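PDB 3OZQ: Serpin48 from Tenebrio molitor, which inhibits the serine protease SPE with high specificity in the innate immunity of this beetle, probably by the usual serpin mechanism. Local coordinates for residues Q9-N13 against A76-V80; S40-L45 against L165-L169; F171-L176 against L224-A230; S187-K191 against V352-F356; C214-D218 against K249-S253. One frame throughout, in Å; residues are numbered along the deposited sequence.

Contact 1 (Q9-N13 against A76-V80); sequences QEFPN and AVKEV
This contact is a helix-to-helix packing at the start of the chain, in the helical part of the serpin fold, where the first turn of helix 10-29 meets the second half of helix 70-83. Gln9 is extended (psi 161°) and leads into helical backbone at Phe11 to Asn13, while 76-80 is regular helix. Phe11 and Ala76 lie nearest at one end, CA to CA 6.7 Å, and Pro12 and Val80 at the other, 7.8 Å; 255 Å² is buried.

Phe11, chi1 t and chi2 67°, directs its ring against the beta-branched Val77 and Val80, while its CB is 4.2 Å from the CB of Ala76, which is short enough to let the backbones come close. Val77 (chi1 t) makes a CH-pi contact, its CG2 4.2 Å from the Phe11 ring centroid and over one face. At the ring edge, Val80 (chi1 m) sets CG2 3.3 Å from Phe11 CE2. Phe66 extends this apolar cluster. Pro12, whose lack of an amide hydrogen costs little in a first helical turn, brings CG to 4.4 Å from Val80 CG1.

At the solvent side the contact is closed by polar chains: Gln9, chi1 m and chi2 t, donates from NE2 to Glu79 OE1 at 3.1 Å.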
# COMPACT_ATOMS: atom_id res chain seq x y z
N GLN A 9 13.58 6.68 12.76
CA GLN A 9 13.91 7.47 11.58
C GLN A 9 12.68 8.23 11.12
O GLN A 9 11.56 7.86 11.47
CB GLN A 9 14.41 6.55 10.46
CG GLN A 9 15.38 5.47 10.94
CD GLN A 9 15.81 4.54 9.82
OE1 GLN A 9 15.42 3.37 9.78
NE2 GLN A 9 16.63 5.06 8.91
N GLU A 10 12.89 9.27 10.32
CA GLU A 10 11.78 10.14 9.95
C GLU A 10 11.31 9.98 8.51
O GLU A 10 10.42 10.71 8.06
CB GLU A 10 12.13 11.60 10.21
CG GLU A 10 13.18 12.14 9.27
CD GLU A 10 14.32 12.79 10.00
OE1 GLU A 10 14.51 12.50 11.20
OE2 GLU A 10 15.03 13.60 9.37
N PHE A 11 11.91 9.05 7.77
CA PHE A 11 11.29 8.66 6.51
C PHE A 11 10.23 7.59 6.80
O PHE A 11 9.10 7.70 6.32
CB PHE A 11 12.30 8.17 5.47
CG PHE A 11 11.65 7.66 4.22
CD1 PHE A 11 10.96 8.52 3.38
CD2 PHE A 11 11.69 6.31 3.90
CE1 PHE A 11 10.34 8.05 2.24
CE2 PHE A 11 11.08 5.84 2.75
CZ PHE A 11 10.40 6.70 1.92
N PRO A 12 10.60 6.57 7.58
CA PRO A 12 9.59 5.63 8.08
C PRO A 12 8.46 6.40 8.75
O PRO A 12 7.30 6.01 8.65
CB PRO A 12 10.36 4.82 9.11
CG PRO A 12 11.75 4.80 8.58
CD PRO A 12 11.96 6.15 7.97
N ASN A 13 8.81 7.50 9.40
CA ASN A 13 7.83 8.32 10.10
C ASN A 13 6.94 9.12 9.14
O ASN A 13 5.75 9.30 9.40
CB ASN A 13 8.55 9.25 11.08
CG ASN A 13 7.79 9.44 12.37
OD1 ASN A 13 8.30 9.11 13.45
ND2 ASN A 13 6.57 9.96 12.28
N ALA A 76 17.84 7.54 2.13
CA ALA A 76 16.77 7.13 3.02
C ALA A 76 15.83 6.12 2.36
O ALA A 76 15.52 5.08 2.94
CB ALA A 76 16.00 8.34 3.49
N VAL A 77 15.37 6.45 1.16
CA VAL A 77 14.50 5.55 0.40
C VAL A 77 15.23 4.27 0.03
O VAL A 77 14.65 3.19 -0.01
CB VAL A 77 14.00 6.23 -0.88
CG1 VAL A 77 13.25 5.23 -1.75
CG2 VAL A 77 13.12 7.42 -0.52
N LYS A 78 16.52 4.39 -0.26
CA LYS A 78 17.32 3.25 -0.65
C LYS A 78 17.40 2.25 0.50
O LYS A 78 17.36 1.05 0.28
CB LYS A 78 18.71 3.71 -1.07
CG LYS A 78 19.69 2.59 -1.35
CD LYS A 78 19.41 1.91 -2.67
CE LYS A 78 20.58 1.01 -3.06
NZ LYS A 78 21.86 1.77 -3.24
N GLU A 79 17.50 2.76 1.73
CA GLU A 79 17.58 1.87 2.90
C GLU A 79 16.28 1.10 3.15
O GLU A 79 16.29 -0.13 3.28
CB GLU A 79 18.04 2.61 4.17
CG GLU A 79 18.30 1.66 5.36
CD GLU A 79 19.01 2.34 6.54
OE1 GLU A 79 18.33 3.02 7.34
OE2 GLU A 79 20.25 2.18 6.68
N VAL A 80 15.15 1.80 3.23
CA VAL A 80 13.88 1.11 3.46
C VAL A 80 13.62 0.04 2.41
O VAL A 80 13.33 -1.11 2.74
CB VAL A 80 12.68 2.09 3.53
CG1 VAL A 80 12.80 2.98 4.75
CG2 VAL A 80 12.61 2.92 2.27

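Contact 2 (S40-L45 against L165-L169); sequences SAATLL and LINAL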
# COMPACT_ATOMS: atom_id res chain seq x y z
N SER A 40 4.52 2.54 -1.00
CA SER A 40 5.04 2.23 -2.33
C SER A 40 4.81 3.40 -3.31
O SER A 40 5.72 3.80 -4.06
CB SER A 40 4.42 0.93 -2.86
OG SER A 40 5.22 0.35 -3.88
N ALA A 41 3.61 3.96 -3.28
CA ALA A 41 3.31 5.13 -4.09
C ALA A 41 4.34 6.22 -3.78
O ALA A 41 4.85 6.90 -4.68
CB ALA A 41 1.89 5.61 -3.81
N ALA A 42 4.65 6.37 -2.49
CA ALA A 42 5.58 7.40 -2.04
C ALA A 42 6.97 7.21 -2.63
O ALA A 42 7.60 8.17 -3.06
CB ALA A 42 5.65 7.44 -0.51
N THR A 43 7.46 5.98 -2.68
CA THR A 43 8.76 5.74 -3.29
C THR A 43 8.78 6.02 -4.81
O THR A 43 9.80 6.42 -5.39
CB THR A 43 9.21 4.31 -3.06
OG1 THR A 43 8.29 3.42 -3.68
CG2 THR A 43 9.31 4.03 -1.56
N LEU A 44 7.65 5.78 -5.47
CA LEU A 44 7.58 6.02 -6.90
C LEU A 44 7.56 7.51 -7.17
O LEU A 44 8.29 8.03 -8.02
CB LEU A 44 6.35 5.33 -7.49
CG LEU A 44 6.26 5.35 -9.01
CD1 LEU A 44 7.61 5.00 -9.59
CD2 LEU A 44 5.17 4.38 -9.52
N LEU A 45 6.74 8.22 -6.40
CA LEU A 45 6.66 9.66 -6.54
C LEU A 45 8.01 10.32 -6.20
O LEU A 45 8.36 11.36 -6.76
CB LEU A 45 5.57 10.20 -5.64
CG LEU A 45 5.27 11.69 -5.83
CD1 LEU A 45 4.58 11.93 -7.16
CD2 LEU A 45 4.43 12.22 -4.68
N LEU A 165 3.06 6.82 -14.41
CA LEU A 165 3.61 6.06 -13.28
C LEU A 165 2.79 4.81 -13.06
O LEU A 165 1.59 4.89 -12.81
CB LEU A 165 3.59 6.86 -11.98
CG LEU A 165 4.20 8.26 -11.83
CD1 LEU A 165 4.96 8.38 -10.52
CD2 LEU A 165 5.04 8.72 -13.01
N ILE A 166 3.44 3.66 -13.14
CA ILE A 166 2.79 2.38 -12.87
C ILE A 166 3.34 1.83 -11.56
O ILE A 166 4.55 1.86 -11.34
CB ILE A 166 3.13 1.37 -13.96
CG1 ILE A 166 2.37 1.72 -15.24
CG2 ILE A 166 2.80 -0.02 -13.51
CD1 ILE A 166 0.98 2.22 -14.98
N ASN A 167 2.46 1.32 -10.71
CA ASN A 167 2.84 0.86 -9.35
C ASN A 167 2.03 -0.35 -8.91
O ASN A 167 0.96 -0.21 -8.34
CB ASN A 167 2.62 2.01 -8.36
CG ASN A 167 3.02 1.67 -6.94
OD1 ASN A 167 3.76 0.72 -6.68
ND2 ASN A 167 2.56 2.49 -6.01
N ALA A 168 2.54 -1.54 -9.20
CA ALA A 168 1.85 -2.78 -8.89
C ALA A 168 2.62 -3.49 -7.79
O ALA A 168 3.84 -3.55 -7.85
CB ALA A 168 1.78 -3.66 -10.08
N LEU A 169 1.90 -4.01 -6.81
CA LEU A 169 2.56 -4.75 -5.73
C LEU A 169 1.65 -5.68 -4.96
O LEU A 169 0.42 -5.63 -5.06
CB LEU A 169 3.30 -3.83 -4.73
CG LEU A 169 2.74 -2.52 -4.14
CD1 LEU A 169 1.27 -2.28 -4.33
CD2 LEU A 169 3.15 -2.27 -2.66
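Apolar packing lies where the C-terminal end of 40-45 meets the start of 165-169. Leu44 (chi1 t) places CG 3.6 Å from Leu165 CD1 and CD2 3.7 Å from Asn167 CB. At the other end Ser40 CB is 3.4 Å from Leu169 CD2. A close van der Waals contact with the strand backbone sets Leu44 CD2 3.2 Å from Ile166 O. Small Ser40 and Ala41 let the helix lie close, Ala41 and Asn167 having the nearest CA atoms, 6.8 Å apart. Leu165, Asn167 and Leu169 point to the helix, whereas alternation turns Ile166 and Ala168 to helix 129-143. This is the serpin shutter, where helix 38-50 runs under sheet A and which must part for loop insertion; the axes of 40-45 and 165-169 come within 9.2 Å at 149°, nearly antiparallel.

Ser40 OG is 3.2 Å from Asn167 OD1, although its proton has another acceptor within reach; OD1 also takes a weak hydrogen bond from Asn95. Ala41 N and Asn167 ND2, 3.3 Å apart, are both donors.

Contact 3 (F171-L176 against L224-A230); sequences FNAKWL and LPFKGGA
At the centre Phe226 (chi1 m) makes an offset stack with the six-membered ring of Trp175 (chi1 m, chi2 126°), centroids 4.6 Å apart and planes at 15°, its CE1 over the indole face and 3.4 Å from Trp175 CZ3. On the other side small Ala173 covers the Phe226 face in a CH-pi contact, CB 3.8 Å from the centroid. Trp175 CZ3 also reaches Leu224 CB at 3.5 Å, and Phe171 CZ meets Ala230 CB at 4.2 Å.

Residues 171-174 end one strand and 224-225 another; just beyond, a single beta bridge pairs Trp175 with Phe226 (CA to CA 4.4 Å), flanked by Lys227 N to Lys174 O at 2.7 Å and Leu176 N to Pro225 O at 3.0 Å. A type II turn, Phe226 to Gly229, follows, with Gly228 at phi 99°. Lys227 NZ donates to Trp175 O at 3.0 Å.

Trp175 NE1 bonds Ser322 O. This is the serpin breach, where sheet A meets sheet B; aromatic stacking fixes the side chains while backbone bonds set the register.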
# COMPACT_ATOMS: atom_id res chain seq x y z
N PHE A 171 2.19 -8.48 -1.19
CA PHE A 171 3.06 -8.87 -0.09
C PHE A 171 2.90 -10.36 0.16
O PHE A 171 1.82 -10.92 0.00
CB PHE A 171 2.64 -8.12 1.17
CG PHE A 171 3.61 -8.24 2.31
CD1 PHE A 171 4.92 -7.79 2.17
CD2 PHE A 171 3.22 -8.79 3.53
CE1 PHE A 171 5.82 -7.89 3.23
CE2 PHE A 171 4.12 -8.89 4.59
CZ PHE A 171 5.42 -8.43 4.44
N ASN A 172 3.99 -11.01 0.56
CA ASN A 172 3.97 -12.42 0.90
C ASN A 172 4.62 -12.66 2.26
O ASN A 172 5.80 -12.35 2.45
CB ASN A 172 4.67 -13.23 -0.18
CG ASN A 172 4.85 -14.68 0.21
OD1 ASN A 172 4.00 -15.53 -0.07
ND2 ASN A 172 5.97 -14.97 0.87
N ALA A 173 3.85 -13.21 3.20
CA ALA A 173 4.34 -13.45 4.55
C ALA A 173 3.68 -14.67 5.19
O ALA A 173 2.62 -15.12 4.76
CB ALA A 173 4.16 -12.23 5.45
N LYS A 174 4.33 -15.18 6.23
CA LYS A 174 3.82 -16.32 6.98
C LYS A 174 3.47 -15.89 8.40
O LYS A 174 4.25 -15.18 9.04
CB LYS A 174 4.87 -17.43 7.06
CG LYS A 174 5.32 -17.99 5.73
CD LYS A 174 4.22 -18.71 4.99
CE LYS A 174 4.77 -19.34 3.71
NZ LYS A 174 3.74 -20.11 2.94
N TRP A 175 2.32 -16.33 8.89
CA TRP A 175 1.97 -16.12 10.29
C TRP A 175 3.05 -16.75 11.17
O TRP A 175 3.50 -17.85 10.90
CB TRP A 175 0.62 -16.77 10.62
CG TRP A 175 -0.58 -16.16 9.94
CD1 TRP A 175 -1.52 -16.82 9.18
CD2 TRP A 175 -1.00 -14.79 9.98
NE1 TRP A 175 -2.48 -15.93 8.74
CE2 TRP A 175 -2.18 -14.68 9.22
CE3 TRP A 175 -0.48 -13.63 10.59
CZ2 TRP A 175 -2.85 -13.46 9.05
CZ3 TRP A 175 -1.15 -12.42 10.41
CH2 TRP A 175 -2.33 -12.35 9.66
N LEU A 176 3.45 -16.06 12.23
CA LEU A 176 4.32 -16.65 13.24
C LEU A 176 3.59 -17.81 13.91
O LEU A 176 4.18 -18.84 14.24
CB LEU A 176 4.72 -15.61 14.27
CG LEU A 176 5.58 -16.08 15.44
CD1 LEU A 176 6.87 -16.71 14.94
CD2 LEU A 176 5.88 -14.92 16.38
N LEU A 224 -1.24 -9.07 14.78
CA LEU A 224 -0.94 -10.46 14.45
C LEU A 224 0.43 -10.51 13.79
O LEU A 224 0.64 -9.87 12.76
CB LEU A 224 -1.99 -11.03 13.51
CG LEU A 224 -3.41 -11.27 14.05
CD1 LEU A 224 -4.35 -11.62 12.92
CD2 LEU A 224 -3.41 -12.37 15.10
N PRO A 225 1.35 -11.27 14.39
CA PRO A 225 2.76 -11.30 14.00
C PRO A 225 3.02 -12.21 12.83
O PRO A 225 2.48 -13.32 12.75
CB PRO A 225 3.47 -11.83 15.27
CG PRO A 225 2.38 -11.89 16.35
CD PRO A 225 1.10 -12.07 15.60
N PHE A 226 3.83 -11.71 11.90
CA PHE A 226 4.33 -12.48 10.77
C PHE A 226 5.73 -12.93 11.13
O PHE A 226 6.41 -12.29 11.92
CB PHE A 226 4.42 -11.59 9.52
CG PHE A 226 3.09 -11.31 8.87
CD1 PHE A 226 2.24 -12.35 8.50
CD2 PHE A 226 2.69 -10.01 8.61
CE1 PHE A 226 1.03 -12.09 7.88
CE2 PHE A 226 1.47 -9.74 8.00
CZ PHE A 226 0.64 -10.78 7.64
N LYS A 227 6.17 -14.03 10.53
CA LYS A 227 7.56 -14.43 10.69
C LYS A 227 8.48 -13.35 10.15
O LYS A 227 8.26 -12.81 9.05
CB LYS A 227 7.82 -15.75 9.96
CG LYS A 227 7.24 -16.97 10.64
CD LYS A 227 7.76 -18.24 9.98
CE LYS A 227 7.18 -19.48 10.64
NZ LYS A 227 5.76 -19.71 10.26
N GLY A 228 9.51 -13.02 10.93
CA GLY A 228 10.55 -12.12 10.48
C GLY A 228 10.34 -10.71 10.99
O GLY A 228 11.12 -9.81 10.66
N GLY A 229 9.29 -10.50 11.77
CA GLY A 229 9.06 -9.20 12.39
C GLY A 229 7.95 -8.33 11.81
O GLY A 229 7.56 -7.32 12.41
N ALA A 230 7.45 -8.68 10.63
CA ALA A 230 6.32 -7.98 10.04
C ALA A 230 5.06 -8.25 10.87
O ALA A 230 5.05 -9.15 11.72
CB ALA A 230 6.12 -8.45 8.63
O HOH W 1 6.69 -13.73 7.13

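Contact 4 (S187-K191 against V352-F356); sequences SDFHK and VDHPF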
# COMPACT_ATOMS: atom_id res chain seq x y z
N SER A 187 -19.16 -18.50 9.54
CA SER A 187 -19.71 -17.84 10.72
C SER A 187 -20.28 -16.45 10.40
O SER A 187 -19.96 -15.87 9.36
CB SER A 187 -18.65 -17.70 11.82
OG SER A 187 -18.03 -18.94 12.10
N ASP A 188 -21.10 -15.93 11.31
CA ASP A 188 -21.71 -14.62 11.11
C ASP A 188 -20.65 -13.54 10.87
O ASP A 188 -19.63 -13.50 11.55
CB ASP A 188 -22.53 -14.20 12.34
CG ASP A 188 -23.72 -15.11 12.58
OD1 ASP A 188 -24.29 -15.64 11.61
OD2 ASP A 188 -24.09 -15.29 13.76
N PHE A 189 -20.92 -12.66 9.91
CA PHE A 189 -20.19 -11.42 9.76
C PHE A 189 -21.25 -10.35 9.59
O PHE A 189 -22.06 -10.40 8.67
CB PHE A 189 -19.25 -11.46 8.54
CG PHE A 189 -18.40 -10.22 8.39
CD1 PHE A 189 -18.85 -9.12 7.68
CD2 PHE A 189 -17.14 -10.14 8.97
CE1 PHE A 189 -18.07 -7.98 7.55
CE2 PHE A 189 -16.36 -9.00 8.85
CZ PHE A 189 -16.82 -7.92 8.14
N HIS A 190 -21.26 -9.38 10.49
CA HIS A 190 -22.25 -8.32 10.43
C HIS A 190 -21.73 -7.12 9.65
O HIS A 190 -20.89 -6.39 10.15
CB HIS A 190 -22.62 -7.86 11.84
CG HIS A 190 -23.05 -8.98 12.73
ND1 HIS A 190 -24.25 -9.64 12.56
CD2 HIS A 190 -22.45 -9.54 13.81
CE1 HIS A 190 -24.36 -10.57 13.49
NE2 HIS A 190 -23.29 -10.53 14.26
N LYS A 191 -22.25 -6.92 8.44
CA LYS A 191 -21.91 -5.75 7.64
C LYS A 191 -22.51 -4.51 8.28
O LYS A 191 -22.06 -3.38 8.04
CB LYS A 191 -22.44 -5.91 6.22
CG LYS A 191 -21.96 -7.18 5.52
CD LYS A 191 -22.56 -7.31 4.13
CE LYS A 191 -22.23 -8.67 3.51
NZ LYS A 191 -22.96 -8.91 2.22
N VAL A 352 -13.46 -10.72 15.00
CA VAL A 352 -13.57 -9.80 13.88
C VAL A 352 -14.77 -10.20 13.02
O VAL A 352 -14.64 -10.96 12.06
CB VAL A 352 -12.27 -9.78 13.04
CG1 VAL A 352 -12.32 -8.67 12.01
CG2 VAL A 352 -11.04 -9.62 13.96
N ASP A 353 -15.94 -9.66 13.36
CA ASP A 353 -17.20 -10.16 12.83
C ASP A 353 -18.08 -9.01 12.39
O ASP A 353 -19.30 -9.13 12.31
CB ASP A 353 -17.93 -11.03 13.86
CG ASP A 353 -18.57 -10.21 14.98
OD1 ASP A 353 -18.19 -9.03 15.16
OD2 ASP A 353 -19.45 -10.75 15.68
N HIS A 354 -17.42 -7.88 12.14
CA HIS A 354 -18.03 -6.69 11.56
C HIS A 354 -16.89 -5.88 10.93
O HIS A 354 -15.72 -6.24 11.11
CB HIS A 354 -18.80 -5.88 12.62
CG HIS A 354 -17.97 -5.50 13.81
ND1 HIS A 354 -17.62 -6.40 14.79
CD2 HIS A 354 -17.46 -4.31 14.20
CE1 HIS A 354 -16.91 -5.79 15.72
NE2 HIS A 354 -16.80 -4.52 15.39
N PRO A 355 -17.21 -4.83 10.17
CA PRO A 355 -16.22 -4.09 9.36
C PRO A 355 -15.05 -3.53 10.17
O PRO A 355 -15.23 -3.04 11.28
CB PRO A 355 -17.04 -2.97 8.75
CG PRO A 355 -18.40 -3.56 8.60
CD PRO A 355 -18.59 -4.40 9.85
N PHE A 356 -13.85 -3.61 9.59
CA PHE A 356 -12.63 -3.25 10.29
C PHE A 356 -11.59 -2.63 9.36
O PHE A 356 -11.64 -2.82 8.15
CB PHE A 356 -12.02 -4.48 10.95
CG PHE A 356 -11.70 -5.60 10.00
CD1 PHE A 356 -10.41 -5.78 9.54
CD2 PHE A 356 -12.68 -6.48 9.58
CE1 PHE A 356 -10.11 -6.81 8.67
CE2 PHE A 356 -12.38 -7.52 8.71
CZ PHE A 356 -11.10 -7.68 8.25
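Asp188 opens the contact with its backbone: its carbonyl Asp188 O is 3.8 Å from Asp353 CB, while the carboxylate leads away. Phe189 comes next, and its ring (chi1 t) turns under the loop, so that the peptide of Asp353 and His354 lies over one ring face. Phe189 CZ is 3.5 Å from His354 C, CE1 is 4.3 Å from Pro355 CD, and at the ring edge CE2 meets Phe356 CE2 at 4.2 Å. A large flat residue suits a site roofed by a peptide group, with apolar neighbours around it.

His190 continues in beta conformation and donates its amide N to Asp353 O at 2.7 Å; its own carbonyl, His190 O, receives a CA-H contact from His354 CA at 3.2 Å. The pairing fastens strand 185-190, at the edge of serpin sheet C, to the loop that carries the chain from strand 348-351 of that sheet into sheet B at strand 356-362. In this loop His354 ND1 donates to Asp353 OD1 at 2.7 Å and its NE2 bonds Ser237 O, so both imidazole nitrogens are used. His190 O also lies 3.1 Å from Pro355 CD, and as proline has no N-H, that residue cannot donate to it. Lys191 ends the segment, with its carbonyl O 3.7 Å from Pro355 CG and its CA-to-CB bond pointing away.

Contact 5 (C214-D218 against K249-S253); sequences CHHLD and KIKRS
Lys249 leads into the short, weakly bonded helix 250-254, which here faces the turn joining strands 207-214 and 219-225, a beta hairpin of serpin sheet B. In that turn 215-217 have helical phi and psi, and Asp218 turns left-handed (48°, 56°). Lys249 (chi1 m, chi4 p) lays its aliphatic chain along the turn, CD 3.9 Å from Leu217 CD2 and 4.3 Å from His216 CE1, while its NZ bonds Ser245 O. Arg252 (chi1 m, chi2 p) comes next: CB lies 3.9 Å from Leu217 CD1, and NH1 is 3.5 Å from His216 CE1, with the edge of the imidazole (chi1 t) over one guanidinium face. Ser253 closes the pocket with its N 4.0 Å and OG 4.1 Å from Leu217 CD1; Leu217 and Ser253 have the nearest CA pair, 7.7 Å.

Leu217, chi1 m and chi2 t, is thus the buried apolar residue of the turn, packed against the aliphatic parts of Lys249 and Arg252 and against Ser253. Van der Waals contact holds the 251 Å² interface, without interchain-segment hydrogen bonds.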
# COMPACT_ATOMS: atom_id res chain seq x y z
N CYS A 214 -8.28 0.99 22.97
CA CYS A 214 -8.25 2.44 22.82
C CYS A 214 -9.58 3.03 23.25
O CYS A 214 -10.60 2.82 22.60
CB CYS A 214 -7.93 2.86 21.38
SG CYS A 214 -7.54 4.64 21.19
N HIS A 215 -9.56 3.78 24.34
CA HIS A 215 -10.79 4.31 24.93
C HIS A 215 -11.34 5.53 24.18
O HIS A 215 -12.56 5.67 24.05
CB HIS A 215 -10.59 4.60 26.42
CG HIS A 215 -10.34 3.36 27.24
ND1 HIS A 215 -9.10 3.07 27.78
CD2 HIS A 215 -11.15 2.34 27.59
CE1 HIS A 215 -9.17 1.92 28.44
NE2 HIS A 215 -10.40 1.46 28.34
N HIS A 216 -10.46 6.39 23.69
CA HIS A 216 -10.88 7.51 22.86
C HIS A 216 -11.57 7.02 21.58
O HIS A 216 -12.54 7.61 21.12
CB HIS A 216 -9.70 8.41 22.52
CG HIS A 216 -10.01 9.46 21.50
ND1 HIS A 216 -9.29 9.60 20.33
CD2 HIS A 216 -10.98 10.41 21.46
CE1 HIS A 216 -9.79 10.60 19.62
NE2 HIS A 216 -10.82 11.10 20.29
N LEU A 217 -11.05 5.93 21.03
CA LEU A 217 -11.59 5.41 19.77
C LEU A 217 -12.75 4.46 19.94
O LEU A 217 -13.44 4.14 18.97
CB LEU A 217 -10.49 4.72 18.96
CG LEU A 217 -9.58 5.73 18.27
CD1 LEU A 217 -8.35 5.07 17.67
CD2 LEU A 217 -10.38 6.50 17.22
N ASP A 218 -12.97 4.01 21.18
CA ASP A 218 -13.93 2.95 21.46
C ASP A 218 -13.71 1.79 20.49
O ASP A 218 -14.62 1.36 19.78
CB ASP A 218 -15.38 3.44 21.40
CG ASP A 218 -16.37 2.43 21.98
OD1 ASP A 218 -15.94 1.55 22.76
OD2 ASP A 218 -17.58 2.50 21.66
N LYS A 249 -12.00 9.71 12.56
CA LYS A 249 -10.79 9.88 13.36
C LYS A 249 -9.63 9.03 12.82
O LYS A 249 -8.84 8.47 13.59
CB LYS A 249 -11.06 9.51 14.83
CG LYS A 249 -12.26 10.22 15.42
CD LYS A 249 -12.78 9.52 16.66
CE LYS A 249 -14.20 9.99 16.98
NZ LYS A 249 -15.09 9.86 15.79
N ILE A 250 -9.53 8.95 11.50
CA ILE A 250 -8.59 8.04 10.83
C ILE A 250 -7.14 8.20 11.29
O ILE A 250 -6.37 7.24 11.30
CB ILE A 250 -8.65 8.20 9.30
CG1 ILE A 250 -7.97 7.01 8.63
CG2 ILE A 250 -8.04 9.53 8.87
CD1 ILE A 250 -8.55 5.67 9.06
N LYS A 251 -6.78 9.42 11.66
CA LYS A 251 -5.43 9.73 12.11
C LYS A 251 -5.09 8.91 13.36
O LYS A 251 -4.04 8.26 13.43
CB LYS A 251 -5.32 11.22 12.42
CG LYS A 251 -5.99 12.16 11.40
CD LYS A 251 -7.52 11.96 11.30
CE LYS A 251 -8.25 12.42 12.56
NZ LYS A 251 -8.00 11.52 13.73
N ARG A 252 -5.98 8.94 14.33
CA ARG A 252 -5.76 8.23 15.59
C ARG A 252 -5.62 6.73 15.36
O ARG A 252 -4.83 6.06 16.02
CB ARG A 252 -6.89 8.51 16.58
CG ARG A 252 -6.76 9.83 17.33
CD ARG A 252 -6.71 11.02 16.39
NE ARG A 252 -6.74 12.29 17.11
CZ ARG A 252 -7.84 13.01 17.31
NH1 ARG A 252 -9.01 12.57 16.86
NH2 ARG A 252 -7.78 14.15 17.98
N SER A 253 -6.36 6.20 14.40
CA SER A 253 -6.39 4.75 14.17
C SER A 253 -5.05 4.17 13.71
O SER A 253 -4.79 2.99 13.89
CB SER A 253 -7.50 4.39 13.19
OG SER A 253 -8.74 4.95 13.60

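How the contacts relate
Contacts 1 and 2 belong to the helical side of the serpin: their centres are 15 Å apart, their segments alternate along the chain, and Val77 CG1 meets Thr43 CG2 at 4.1 Å, linking helix 70-83 to helix 38-50. Contacts 2 and 3 adjoin in sequence and share strand 163-174, so one strand of sheet A runs from shutter to breach over about 23 Å between centres. Strand 185-190 carries contact 4, whose loop encloses contact 5; those two centres lie about 19 Å apart. Contacts 1 and 4 sit on opposite sides of the chain's centre, about 36 Å apart. Strand 163-174 thus links the helices below sheet A to sheet B, and the next strand, 185-190, continues into sheet C.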